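Local coordinates for cycloserine biosynthesis protein DcsG (Streptomyces lavendulae, PDB 6JIL), which catalyses the ATP-dependent, magnesium-requiring cyclisation of O-ureido-D-serine to the antibiotic D-cycloserine, releasing carbon dioxide and ammonium, at residues 125-136 with 147-158; 56-64 with 139-147. One frame throughout, in Å; residues are numbered along the deposited sequence.

One ADP molecule ties together two contacts whose centres lie about 22 Å apart. Interaction 1 pairs the two strands of a hairpin and offers Val135 to the adenine; interaction 2 sets the loop joining those strands against residues 56-64, beside the diphosphate. Val147, where the loop runs into the returning strand, belongs to both, with CG1 4.0 Å from O4' of the ADP ribose. The metal end of the site is close to interaction 2, where the side chain of Cys142 comes within about 4 Å of a magnesium ion. Together they illustrate how a hairpin can serve base and phosphates at once.

Interaction 1 (125-136 with 147-158); sequences LAARPEAREFVV and VQRYQRSLAEPA. With ADP (adenosine-5'-diphosphate), chain G.
Phe134 and Tyr150 meet in the tightly packed apolar part of this contact. With CG of Phe134 between the backbone N and the carbonyl carbon (chi1 61°), the ring swings across to residues 155-158, and Ala158 CB sits at its edge, 3.6 Å from Phe134 CZ. Over one face lies Tyr150 CB, a CH-pi contact 4.0 Å from the Phe134 ring centroid. The two aromatic planes are nearly parallel but slid apart, and Ala158 CB also covers the centre of the Tyr150 ring. The Tyr150 hydroxyl is hydrogen-bonded to His161 in helix 155-167.

Strands 133-136 and 148-151 form the antiparallel hairpin of an ATP-grasp nucleotide site, with reciprocal backbone bonds between Phe134 and Tyr150 and between Val136 and Gln148. On the face away from the aromatic rings, Val135 CG2 approaches C6 of the ADP adenine at 3.8 Å. Farther along that face the extended Arg149 grips Glu133 side-on, NE to OE1 at 2.8 Å and NH2 to OE2 at 3.3 Å, each oxygen being met from above the carboxylate plane. Asp182 is a second acidic partner of Arg149, and Tyr177 a cation-pi partner.

A second close-packed site is polar and centres on Arg152. Arg152 NE and NH2 both bind Ala131 O, which lies in the guanidinium plane, the bond from Arg152 NE measuring 2.9 Å. Leu125 CD2 covers one face of the guanidinium and Pro129 O approaches the other. Past it the contact opens to solvent, at Gln151 and at Arg132, whose NH2 brings a like charge within 3.7 Å of Arg152 NE.

Interaction 2 (56-64 with 139-147); sequences PWTWAERQA and TDGCYSKDV. With ADP (adenosine-5'-diphosphate), chain G.
Gln63 reaches Asp140 along the whole length of its side chain. Gln63 CB starts 3.7 Å from Asp140 OD1, and Gln63 CG comes closer to the same oxygen, at 3.2 Å. There the chain bends (chi2 85°), carrying CD past OD1 and bringing the amide nitrogen to the carboxylate, the two flat groups turned 42° against each other. Gln63 NE2 ends in two weak hydrogen bonds, to Asp140 OD1 at 3.0 Å and to Asp140 O at 3.3 Å. OD2 has its own partner, the hydroxyl of Ser170, so the two carboxylate oxygens of Asp140 have different partners. A water adds a further link, donating to both Ala60 O and Asp140 O.

Beyond this polar edge the contact turns apolar. Cys142 SG lies 4.0 Å from Ala60 CB and meets the five-membered rings of Trp57 and Trp59 obliquely, as sulfur-aromatic contacts. Both indole nitrogens are bound to Glu274, Trp57 NE1 to its backbone oxygen and Trp59 NE1 to its carboxylate, which helps fix the rings. Lys145 passes over Ala60, its CD 3.7 Å from Ala60 CB.

Cys142 to Lys145 form a type I' turn of the phosphate-binding loop: Ser144 N donates to ADP O3B at 2.7 Å, and Ser144 is an established ATP-binding residue. Residues 56-64 touch the loop at Asp140 to Cys142 and at Lys145, not at Ser144 itself. They follow strand 50-55 of the parallel sheet and lead into helix 63-76, while 139-147 connects strands 133-138 and 148-151 of the antiparallel sheet, its Asp146 forming a salt bridge with Arg164 of helix 155-167.

Interaction 1 (125-136 with 147-158)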
loop_
_atom_site.group_PDB
_atom_site.type_symbol
_atom_site.label_atom_id
_atom_site.label_comp_id
_atom_site.label_asym_id
_atom_site.label_seq_id
_atom_site.Cartn_x
_atom_site.Cartn_y
_atom_site.Cartn_z
ATOM N N LEU A 125 -17.592 -12.841 -12.611
ATOM C CA LEU A 125 -17.383 -14.280 -12.723
ATOM C C LEU A 125 -17.647 -14.767 -14.140
ATOM O O LEU A 125 -17.049 -15.748 -14.589
ATOM C CB LEU A 125 -18.291 -15.020 -11.740
ATOM C CG LEU A 125 -17.921 -14.768 -10.279
ATOM C CD1 LEU A 125 -18.991 -15.312 -9.341
ATOM C CD2 LEU A 125 -16.573 -15.413 -10.010
ATOM N N ALA A 126 -18.542 -14.076 -14.840
ATOM C CA ALA A 126 -18.890 -14.432 -16.206
ATOM C C ALA A 126 -17.726 -14.128 -17.132
ATOM O O ALA A 126 -17.473 -14.863 -18.083
ATOM C CB ALA A 126 -20.126 -13.655 -16.648
ATOM N N ALA A 127 -17.021 -13.041 -16.845
ATOM C CA ALA A 127 -15.878 -12.629 -17.647
ATOM C C ALA A 127 -14.662 -13.487 -17.335
ATOM O O ALA A 127 -13.737 -13.592 -18.142
ATOM C CB ALA A 127 -15.561 -11.171 -17.378
ATOM N N ARG A 128 -14.661 -14.107 -16.160
ATOM C CA ARG A 128 -13.540 -14.945 -15.756
ATOM C C ARG A 128 -14.000 -16.331 -15.312
ATOM O O ARG A 128 -13.800 -16.722 -14.165
ATOM C CB ARG A 128 -12.765 -14.268 -14.621
ATOM C CG ARG A 128 -12.500 -12.789 -14.859
ATOM C CD ARG A 128 -11.403 -12.268 -13.946
ATOM N NE ARG A 128 -10.087 -12.753 -14.353
ATOM C CZ ARG A 128 -9.492 -12.423 -15.495
ATOM N NH1 ARG A 128 -10.099 -11.603 -16.341
ATOM N NH2 ARG A 128 -8.294 -12.913 -15.792
ATOM N N PRO A 129 -14.607 -17.103 -16.232
ATOM C CA PRO A 129 -15.098 -18.453 -15.932
ATOM C C PRO A 129 -14.006 -19.401 -15.450
ATOM O O PRO A 129 -14.295 -20.459 -14.890
ATOM C CB PRO A 129 -15.704 -18.896 -17.261
ATOM C CG PRO A 129 -14.814 -18.217 -18.263
ATOM C CD PRO A 129 -14.692 -16.827 -17.680
ATOM N N GLU A 130 -12.753 -19.009 -15.660
ATOM C CA GLU A 130 -11.605 -19.817 -15.262
ATOM C C GLU A 130 -11.183 -19.618 -13.809
ATOM O O GLU A 130 -10.442 -20.429 -13.261
ATOM C CB GLU A 130 -10.421 -19.516 -16.184
ATOM C CG GLU A 130 -10.686 -18.389 -17.185
ATOM C CD GLU A 130 -10.535 -17.003 -16.581
ATOM O OE1 GLU A 130 -11.053 -16.036 -17.174
ATOM O OE2 GLU A 130 -9.884 -16.875 -15.524
ATOM N N ALA A 131 -11.652 -18.541 -13.186
ATOM C CA ALA A 131 -11.298 -18.261 -11.799
ATOM C C ALA A 131 -12.068 -19.168 -10.837
ATOM O O ALA A 131 -13.290 -19.088 -10.743
ATOM C CB ALA A 131 -11.574 -16.799 -11.483
ATOM N N ARG A 132 -11.348 -20.035 -10.133
ATOM C CA ARG A 132 -11.978 -20.951 -9.185
ATOM C C ARG A 132 -12.376 -20.189 -7.932
ATOM O O ARG A 132 -13.383 -20.492 -7.291
ATOM C CB ARG A 132 -11.015 -22.089 -8.816
ATOM C CG ARG A 132 -10.789 -23.132 -9.914
ATOM C CD ARG A 132 -12.009 -24.043 -10.098
ATOM N NE ARG A 132 -13.105 -23.420 -10.847
ATOM C CZ ARG A 132 -14.324 -23.945 -10.971
ATOM N NH1 ARG A 132 -14.621 -25.102 -10.389
ATOM N NH2 ARG A 132 -15.248 -23.321 -11.692
ATOM N N GLU A 133 -11.575 -19.197 -7.584
ATOM C CA GLU A 133 -11.847 -18.383 -6.414
ATOM C C GLU A 133 -11.548 -16.936 -6.758
ATOM O O GLU A 133 -10.795 -16.658 -7.689
ATOM C CB GLU A 133 -10.985 -18.851 -5.234
ATOM C CG GLU A 133 -11.287 -20.283 -4.822
ATOM C CD GLU A 133 -10.484 -20.752 -3.628
ATOM O OE1 GLU A 133 -10.710 -20.247 -2.509
ATOM O OE2 GLU A 133 -9.623 -21.635 -3.808
ATOM N N PHE A 134 -12.157 -16.014 -6.026
ATOM C CA PHE A 134 -11.927 -14.596 -6.273
ATOM C C PHE A 134 -11.807 -13.876 -4.947
ATOM O O PHE A 134 -12.100 -14.450 -3.904
ATOM C CB PHE A 134 -13.064 -14.002 -7.111
ATOM C CG PHE A 134 -14.427 -14.081 -6.465
ATOM C CD1 PHE A 134 -15.031 -12.939 -5.943
ATOM C CD2 PHE A 134 -15.136 -15.282 -6.439
ATOM C CE1 PHE A 134 -16.325 -12.990 -5.411
ATOM C CE2 PHE A 134 -16.429 -15.344 -5.909
ATOM C CZ PHE A 134 -17.025 -14.195 -5.397
ATOM N N VAL A 135 -11.358 -12.627 -4.979
ATOM C CA VAL A 135 -11.203 -11.873 -3.752
ATOM C C VAL A 135 -11.964 -10.568 -3.811
ATOM O O VAL A 135 -12.049 -9.932 -4.867
ATOM C CB VAL A 135 -9.717 -11.561 -3.475
ATOM C CG1 VAL A 135 -9.563 -10.798 -2.157
ATOM C CG2 VAL A 135 -8.924 -12.850 -3.439
ATOM N N VAL A 136 -12.528 -10.184 -2.670
ATOM C CA VAL A 136 -13.253 -8.934 -2.548
ATOM C C VAL A 136 -12.453 -8.054 -1.599
ATOM O O VAL A 136 -11.982 -8.510 -0.561
ATOM C CB VAL A 136 -14.668 -9.132 -1.956
ATOM C CG1 VAL A 136 -15.278 -7.762 -1.602
ATOM C CG2 VAL A 136 -15.557 -9.879 -2.957
ATOM N N VAL A 147 -10.830 -7.673 3.565
ATOM C CA VAL A 147 -10.397 -8.447 2.415
ATOM C C VAL A 147 -10.845 -9.879 2.644
ATOM O O VAL A 147 -10.647 -10.420 3.733
ATOM C CB VAL A 147 -8.871 -8.430 2.268
ATOM C CG1 VAL A 147 -8.460 -9.315 1.117
ATOM C CG2 VAL A 147 -8.384 -7.007 2.050
ATOM N N GLN A 148 -11.454 -10.491 1.631
ATOM C CA GLN A 148 -11.930 -11.864 1.764
ATOM C C GLN A 148 -11.798 -12.712 0.498
ATOM O O GLN A 148 -11.810 -12.204 -0.626
ATOM C CB GLN A 148 -13.393 -11.883 2.238
ATOM C CG GLN A 148 -13.625 -11.208 3.587
ATOM C CD GLN A 148 -15.016 -11.467 4.160
ATOM O OE1 GLN A 148 -15.448 -10.796 5.103
ATOM N NE2 GLN A 148 -15.716 -12.449 3.600
ATOM N N ARG A 149 -11.699 -14.019 0.721
ATOM C CA ARG A 149 -11.553 -15.022 -0.325
ATOM C C ARG A 149 -12.865 -15.794 -0.493
ATOM O O ARG A 149 -13.509 -16.154 0.492
ATOM C CB ARG A 149 -10.420 -15.969 0.080
ATOM C CG ARG A 149 -10.140 -17.115 -0.851
ATOM C CD ARG A 149 -9.009 -17.953 -0.277
ATOM N NE ARG A 149 -8.602 -19.032 -1.169
ATOM C CZ ARG A 149 -7.461 -19.698 -1.047
ATOM N NH1 ARG A 149 -6.617 -19.395 -0.070
ATOM N NH2 ARG A 149 -7.156 -20.651 -1.912
ATOM N N TYR A 150 -13.261 -16.039 -1.737
ATOM C CA TYR A 150 -14.500 -16.773 -2.008
ATOM C C TYR A 150 -14.394 -17.761 -3.165
ATOM O O TYR A 150 -13.688 -17.514 -4.145
ATOM C CB TYR A 150 -15.657 -15.818 -2.356
ATOM C CG TYR A 150 -15.975 -14.750 -1.336
ATOM C CD1 TYR A 150 -15.303 -13.524 -1.339
ATOM C CD2 TYR A 150 -16.966 -14.958 -0.378
ATOM C CE1 TYR A 150 -15.617 -12.528 -0.405
ATOM C CE2 TYR A 150 -17.287 -13.982 0.550
ATOM C CZ TYR A 150 -16.615 -12.771 0.536
ATOM O OH TYR A 150 -16.954 -11.817 1.463
ATOM N N GLN A 151 -15.113 -18.873 -3.046
ATOM C CA GLN A 151 -15.179 -19.870 -4.109
ATOM C C GLN A 151 -16.195 -19.224 -5.047
ATOM O O GLN A 151 -17.098 -18.540 -4.573
ATOM C CB GLN A 151 -15.721 -21.193 -3.566
ATOM C CG GLN A 151 -14.755 -21.942 -2.662
ATOM C CD GLN A 151 -15.434 -23.054 -1.877
ATOM O OE1 GLN A 151 -14.769 -23.895 -1.268
ATOM N NE2 GLN A 151 -16.764 -23.054 -1.878
ATOM N N ARG A 152 -16.070 -19.422 -6.355
ATOM C CA ARG A 152 -16.998 -18.771 -7.280
ATOM C C ARG A 152 -18.480 -19.048 -7.046
ATOM O O ARG A 152 -19.337 -18.286 -7.499
ATOM C CB ARG A 152 -16.651 -19.097 -8.736
ATOM C CG ARG A 152 -16.863 -20.535 -9.158
ATOM C CD ARG A 152 -17.068 -20.582 -10.658
ATOM N NE ARG A 152 -16.079 -19.758 -11.339
ATOM C CZ ARG A 152 -16.352 -18.926 -12.339
ATOM N NH1 ARG A 152 -17.593 -18.797 -12.790
ATOM N NH2 ARG A 152 -15.383 -18.206 -12.879
ATOM N N SER A 153 -18.791 -20.120 -6.333
ATOM C CA SER A 153 -20.183 -20.453 -6.071
ATOM C C SER A 153 -20.778 -19.540 -5.006
ATOM O O SER A 153 -21.992 -19.514 -4.808
ATOM C CB SER A 153 -20.295 -21.910 -5.621
ATOM O OG SER A 153 -19.540 -22.138 -4.438
ATOM N N LEU A 154 -19.918 -18.789 -4.327
ATOM C CA LEU A 154 -20.352 -17.891 -3.261
ATOM C C LEU A 154 -20.537 -16.448 -3.721
ATOM O O LEU A 154 -20.157 -15.512 -3.022
ATOM C CB LEU A 154 -19.337 -17.926 -2.121
ATOM C CG LEU A 154 -19.057 -19.295 -1.509
ATOM C CD1 LEU A 154 -17.909 -19.177 -0.521
ATOM C CD2 LEU A 154 -20.314 -19.814 -0.827
ATOM N N ALA A 155 -21.126 -16.263 -4.892
ATOM C CA ALA A 155 -21.332 -14.918 -5.408
ATOM C C ALA A 155 -22.268 -14.080 -4.530
ATOM O O ALA A 155 -21.959 -12.935 -4.199
ATOM C CB ALA A 155 -21.868 -14.987 -6.831
ATOM N N GLU A 156 -23.409 -14.649 -4.152
ATOM C CA GLU A 156 -24.376 -13.923 -3.339
ATOM C C GLU A 156 -23.751 -13.422 -2.044
ATOM O O GLU A 156 -23.849 -12.237 -1.726
ATOM C CB GLU A 156 -25.601 -14.802 -3.056
ATOM C CG GLU A 156 -26.821 -14.044 -2.534
ATOM C CD GLU A 156 -26.785 -13.831 -1.032
ATOM O OE1 GLU A 156 -27.646 -13.088 -0.513
ATOM O OE2 GLU A 156 -25.901 -14.415 -0.370
ATOM N N PRO A 157 -23.096 -14.309 -1.276
ATOM C CA PRO A 157 -22.477 -13.862 -0.023
ATOM C C PRO A 157 -21.444 -12.763 -0.276
ATOM O O PRO A 157 -21.385 -11.763 0.438
ATOM C CB PRO A 157 -21.844 -15.138 0.520
ATOM C CG PRO A 157 -22.768 -16.200 0.019
ATOM C CD PRO A 157 -23.001 -15.771 -1.407
ATOM N N ALA A 158 -20.629 -12.952 -1.305
ATOM C CA ALA A 158 -19.620 -11.960 -1.638
ATOM C C ALA A 158 -20.286 -10.645 -2.059
ATOM O O ALA A 158 -19.780 -9.566 -1.758
ATOM C CB ALA A 158 -18.717 -12.483 -2.756
HETATM P PB ADP G . -3.996 -4.805 1.755
HETATM O O1B ADP G . -2.679 -5.643 2.165
HETATM O O2B ADP G . -3.606 -3.371 1.404
HETATM O O3B ADP G . -4.966 -4.794 2.956
HETATM P PA ADP G . -3.937 -6.644 -0.289
HETATM O O1A ADP G . -4.087 -6.476 -1.733
HETATM O O2A ADP G . -2.382 -6.619 0.044
HETATM O O3A ADP G . -4.755 -5.443 0.455
HETATM O "O5'" ADP G . -4.613 -8.043 0.127
HETATM C "C5'" ADP G . -4.168 -8.422 1.430
HETATM C "C4'" ADP G . -3.724 -9.890 1.386
HETATM O "O4'" ADP G . -4.771 -10.707 0.818
HETATM C "C3'" ADP G . -2.489 -10.065 0.510
HETATM O "O3'" ADP G . -1.287 -9.912 1.255
HETATM C "C2'" ADP G . -2.670 -11.473 -0.062
HETATM O "O2'" ADP G . -2.085 -12.468 0.784
HETATM C "C1'" ADP G . -4.204 -11.620 -0.173
HETATM N N9 ADP G . -4.687 -11.296 -1.546
HETATM C C8 ADP G . -5.363 -10.169 -1.944
HETATM N N7 ADP G . -5.679 -10.243 -3.203
HETATM C C5 ADP G . -5.232 -11.411 -3.707
HETATM C C6 ADP G . -5.460 -12.124 -4.915
HETATM N N6 ADP G . -6.116 -11.522 -5.980
HETATM N N1 ADP G . -5.044 -13.402 -5.000
HETATM C C2 ADP G . -4.432 -14.012 -3.984
HETATM N N3 ADP G . -4.203 -13.388 -2.830
HETATM C C4 ADP G . -4.579 -12.108 -2.647
#

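Interaction 2 (56-64 with 139-147)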
loop_
_atom_site.group_PDB
_atom_site.type_symbol
_atom_site.label_atom_id
_atom_site.label_comp_id
_atom_site.label_asym_id
_atom_site.label_seq_id
_atom_site.Cartn_x
_atom_site.Cartn_y
_atom_site.Cartn_z
ATOM N N PRO A 56 -0.123 6.061 9.885
ATOM C CA PRO A 56 -1.418 6.524 10.382
ATOM C C PRO A 56 -2.383 5.484 9.822
ATOM O O PRO A 56 -3.365 5.806 9.154
ATOM C CB PRO A 56 -1.563 7.860 9.690
ATOM C CG PRO A 56 -1.036 7.540 8.327
ATOM C CD PRO A 56 0.204 6.719 8.606
ATOM N N TRP A 57 -2.089 4.223 10.106
ATOM C CA TRP A 57 -2.863 3.136 9.533
ATOM C C TRP A 57 -4.337 2.978 9.851
ATOM O O TRP A 57 -5.009 2.149 9.231
ATOM C CB TRP A 57 -2.110 1.822 9.737
ATOM C CG TRP A 57 -0.762 1.853 9.044
ATOM C CD1 TRP A 57 -0.449 2.509 7.881
ATOM C CD2 TRP A 57 0.441 1.204 9.467
ATOM N NE1 TRP A 57 0.870 2.314 7.560
ATOM C CE2 TRP A 57 1.441 1.514 8.515
ATOM C CE3 TRP A 57 0.773 0.390 10.555
ATOM C CZ2 TRP A 57 2.748 1.038 8.621
ATOM C CZ3 TRP A 57 2.079 -0.084 10.663
ATOM C CH2 TRP A 57 3.049 0.243 9.700
ATOM N N THR A 58 -4.861 3.766 10.786
ATOM C CA THR A 58 -6.284 3.659 11.066
ATOM C C THR A 58 -7.035 4.468 10.005
ATOM O O THR A 58 -8.256 4.584 10.054
ATOM C CB THR A 58 -6.659 4.184 12.485
ATOM O OG1 THR A 58 -6.269 5.555 12.623
ATOM C CG2 THR A 58 -5.980 3.350 13.550
ATOM N N TRP A 59 -6.302 5.022 9.043
ATOM C CA TRP A 59 -6.944 5.797 7.985
ATOM C C TRP A 59 -7.889 4.877 7.231
ATOM O O TRP A 59 -8.863 5.332 6.628
ATOM C CB TRP A 59 -5.916 6.388 7.008
ATOM C CG TRP A 59 -5.209 5.379 6.137
ATOM C CD1 TRP A 59 -3.996 4.787 6.373
ATOM C CD2 TRP A 59 -5.688 4.822 4.907
ATOM N NE1 TRP A 59 -3.695 3.897 5.371
ATOM C CE2 TRP A 59 -4.716 3.896 4.458
ATOM C CE3 TRP A 59 -6.845 5.013 4.140
ATOM C CZ2 TRP A 59 -4.869 3.161 3.279
ATOM C CZ3 TRP A 59 -6.996 4.279 2.968
ATOM C CH2 TRP A 59 -6.011 3.365 2.551
ATOM N N ALA A 60 -7.594 3.579 7.269
ATOM C CA ALA A 60 -8.417 2.579 6.600
ATOM C C ALA A 60 -9.806 2.494 7.221
ATOM O O ALA A 60 -10.726 1.958 6.610
ATOM C CB ALA A 60 -7.744 1.215 6.662
ATOM N N GLU A 61 -9.944 3.013 8.439
ATOM C CA GLU A 61 -11.222 3.010 9.151
ATOM C C GLU A 61 -11.961 4.321 8.938
ATOM O O GLU A 61 -13.178 4.385 9.097
ATOM C CB GLU A 61 -11.006 2.811 10.649
ATOM C CG GLU A 61 -10.767 1.384 11.046
ATOM C CD GLU A 61 -10.243 1.274 12.454
ATOM O OE1 GLU A 61 -10.816 1.929 13.354
ATOM O OE2 GLU A 61 -9.259 0.530 12.665
ATOM N N ARG A 62 -11.218 5.363 8.591
ATOM C CA ARG A 62 -11.807 6.672 8.354
ATOM C C ARG A 62 -11.015 7.399 7.271
ATOM O O ARG A 62 -10.333 8.388 7.521
ATOM C CB ARG A 62 -11.843 7.478 9.658
ATOM C CG ARG A 62 -10.607 7.338 10.533
ATOM C CD ARG A 62 -10.790 8.077 11.852
ATOM N NE ARG A 62 -11.933 7.576 12.614
ATOM C CZ ARG A 62 -11.980 6.383 13.208
ATOM N NH1 ARG A 62 -10.940 5.555 13.136
ATOM N NH2 ARG A 62 -13.070 6.016 13.875
ATOM N N GLN A 63 -11.137 6.887 6.055
ATOM C CA GLN A 63 -10.436 7.418 4.905
ATOM C C GLN A 63 -10.664 8.901 4.669
ATOM O O GLN A 63 -9.709 9.667 4.611
ATOM C CB GLN A 63 -10.824 6.615 3.661
ATOM C CG GLN A 63 -10.641 5.105 3.828
ATOM C CD GLN A 63 -11.838 4.416 4.482
ATOM O OE1 GLN A 63 -12.318 4.834 5.538
ATOM N NE2 GLN A 63 -12.319 3.345 3.850
ATOM N N ALA A 64 -11.919 9.307 4.530
ATOM C CA ALA A 64 -12.231 10.712 4.294
ATOM C C ALA A 64 -11.596 11.618 5.346
ATOM O O ALA A 64 -11.092 12.693 5.017
ATOM C CB ALA A 64 -13.749 10.925 4.269
ATOM N N THR A 139 -11.022 -0.527 -2.207
ATOM C CA THR A 139 -9.874 0.076 -2.871
ATOM C C THR A 139 -9.096 0.937 -1.890
ATOM O O THR A 139 -7.914 1.228 -2.103
ATOM C CB THR A 139 -10.298 0.970 -4.021
ATOM O OG1 THR A 139 -11.070 2.057 -3.503
ATOM C CG2 THR A 139 -11.114 0.187 -5.024
ATOM N N ASP A 140 -9.772 1.359 -0.822
ATOM C CA ASP A 140 -9.143 2.202 0.186
ATOM C C ASP A 140 -8.972 1.512 1.535
ATOM O O ASP A 140 -9.684 1.814 2.496
ATOM C CB ASP A 140 -9.918 3.521 0.350
ATOM C CG ASP A 140 -11.381 3.319 0.731
ATOM O OD1 ASP A 140 -12.042 4.330 1.053
ATOM O OD2 ASP A 140 -11.883 2.175 0.705
ATOM N N GLY A 141 -8.011 0.589 1.598
ATOM C CA GLY A 141 -7.743 -0.130 2.832
ATOM C C GLY A 141 -6.289 -0.542 2.961
ATOM O O GLY A 141 -5.453 -0.173 2.136
ATOM N N CYS A 142 -5.991 -1.298 4.013
ATOM C CA CYS A 142 -4.646 -1.807 4.274
ATOM C C CYS A 142 -4.708 -2.830 5.393
ATOM O O CYS A 142 -5.752 -3.022 6.027
ATOM C CB CYS A 142 -3.685 -0.678 4.685
ATOM S SG CYS A 142 -3.969 0.059 6.335
ATOM N N TYR A 143 -3.582 -3.492 5.623
ATOM C CA TYR A 143 -3.474 -4.482 6.683
ATOM C C TYR A 143 -4.586 -5.532 6.629
ATOM O O TYR A 143 -5.136 -5.920 7.658
ATOM C CB TYR A 143 -3.488 -3.754 8.027
ATOM C CG TYR A 143 -2.681 -4.430 9.109
ATOM C CD1 TYR A 143 -1.332 -4.721 8.919
ATOM C CD2 TYR A 143 -3.264 -4.763 10.333
ATOM C CE1 TYR A 143 -0.576 -5.335 9.928
ATOM C CE2 TYR A 143 -2.523 -5.372 11.338
ATOM C CZ TYR A 143 -1.180 -5.656 11.129
ATOM O OH TYR A 143 -0.454 -6.260 12.129
ATOM N N SER A 144 -4.910 -5.985 5.421
ATOM C CA SER A 144 -5.946 -6.997 5.214
ATOM C C SER A 144 -7.374 -6.566 5.572
ATOM O O SER A 144 -8.268 -7.410 5.635
ATOM C CB SER A 144 -5.604 -8.266 6.002
ATOM O OG SER A 144 -4.373 -8.832 5.576
ATOM N N LYS A 145 -7.608 -5.275 5.795
ATOM C CA LYS A 145 -8.953 -4.818 6.146
ATOM C C LYS A 145 -10.046 -5.158 5.121
ATOM O O LYS A 145 -9.924 -4.862 3.933
ATOM C CB LYS A 145 -8.971 -3.311 6.389
ATOM C CG LYS A 145 -10.303 -2.848 6.959
ATOM C CD LYS A 145 -10.366 -1.352 7.168
ATOM C CE LYS A 145 -11.624 -0.994 7.927
ATOM N NZ LYS A 145 -11.702 -1.807 9.180
ATOM N N ASP A 146 -11.119 -5.766 5.612
ATOM C CA ASP A 146 -12.270 -6.165 4.798
ATOM C C ASP A 146 -11.909 -6.899 3.515
ATOM O O ASP A 146 -12.600 -6.769 2.502
ATOM C CB ASP A 146 -13.147 -4.951 4.472
ATOM C CG ASP A 146 -13.748 -4.319 5.719
ATOM O OD1 ASP A 146 -14.350 -5.048 6.525
ATOM O OD2 ASP A 146 -13.624 -3.090 5.895
ATOM N N VAL A 147 -10.830 -7.673 3.565
ATOM C CA VAL A 147 -10.397 -8.447 2.415
ATOM C C VAL A 147 -10.845 -9.879 2.644
ATOM O O VAL A 147 -10.647 -10.420 3.733
ATOM C CB VAL A 147 -8.871 -8.430 2.268
ATOM C CG1 VAL A 147 -8.460 -9.315 1.117
ATOM C CG2 VAL A 147 -8.384 -7.007 2.050
HETATM P PB ADP G . -3.996 -4.805 1.755
HETATM O O1B ADP G . -2.679 -5.643 2.165
HETATM O O2B ADP G . -3.606 -3.371 1.404
HETATM O O3B ADP G . -4.966 -4.794 2.956
HETATM P PA ADP G . -3.937 -6.644 -0.289
HETATM O O1A ADP G . -4.087 -6.476 -1.733
HETATM O O2A ADP G . -2.382 -6.619 0.044
HETATM O O3A ADP G . -4.755 -5.443 0.455
HETATM O "O5'" ADP G . -4.613 -8.043 0.127
HETATM C "C5'" ADP G . -4.168 -8.422 1.430
HETATM C "C4'" ADP G . -3.724 -9.890 1.386
HETATM O "O4'" ADP G . -4.771 -10.707 0.818
HETATM C "C3'" ADP G . -2.489 -10.065 0.510
HETATM O "O3'" ADP G . -1.287 -9.912 1.255
HETATM C "C2'" ADP G . -2.670 -11.473 -0.062
HETATM O "O2'" ADP G . -2.085 -12.468 0.784
HETATM C "C1'" ADP G . -4.204 -11.620 -0.173
HETATM N N9 ADP G . -4.687 -11.296 -1.546
HETATM C C8 ADP G . -5.363 -10.169 -1.944
HETATM N N7 ADP G . -5.679 -10.243 -3.203
HETATM C C5 ADP G . -5.232 -11.411 -3.707
HETATM C C6 ADP G . -5.460 -12.124 -4.915
HETATM N N6 ADP G . -6.116 -11.522 -5.980
HETATM N N1 ADP G . -5.044 -13.402 -5.000
HETATM C C2 ADP G . -4.432 -14.012 -3.984
HETATM N N3 ADP G . -4.203 -13.388 -2.830
HETATM C C4 ADP G . -4.579 -12.108 -2.647
HETATM O O HOH W 1 -10.843 0.361 4.520
#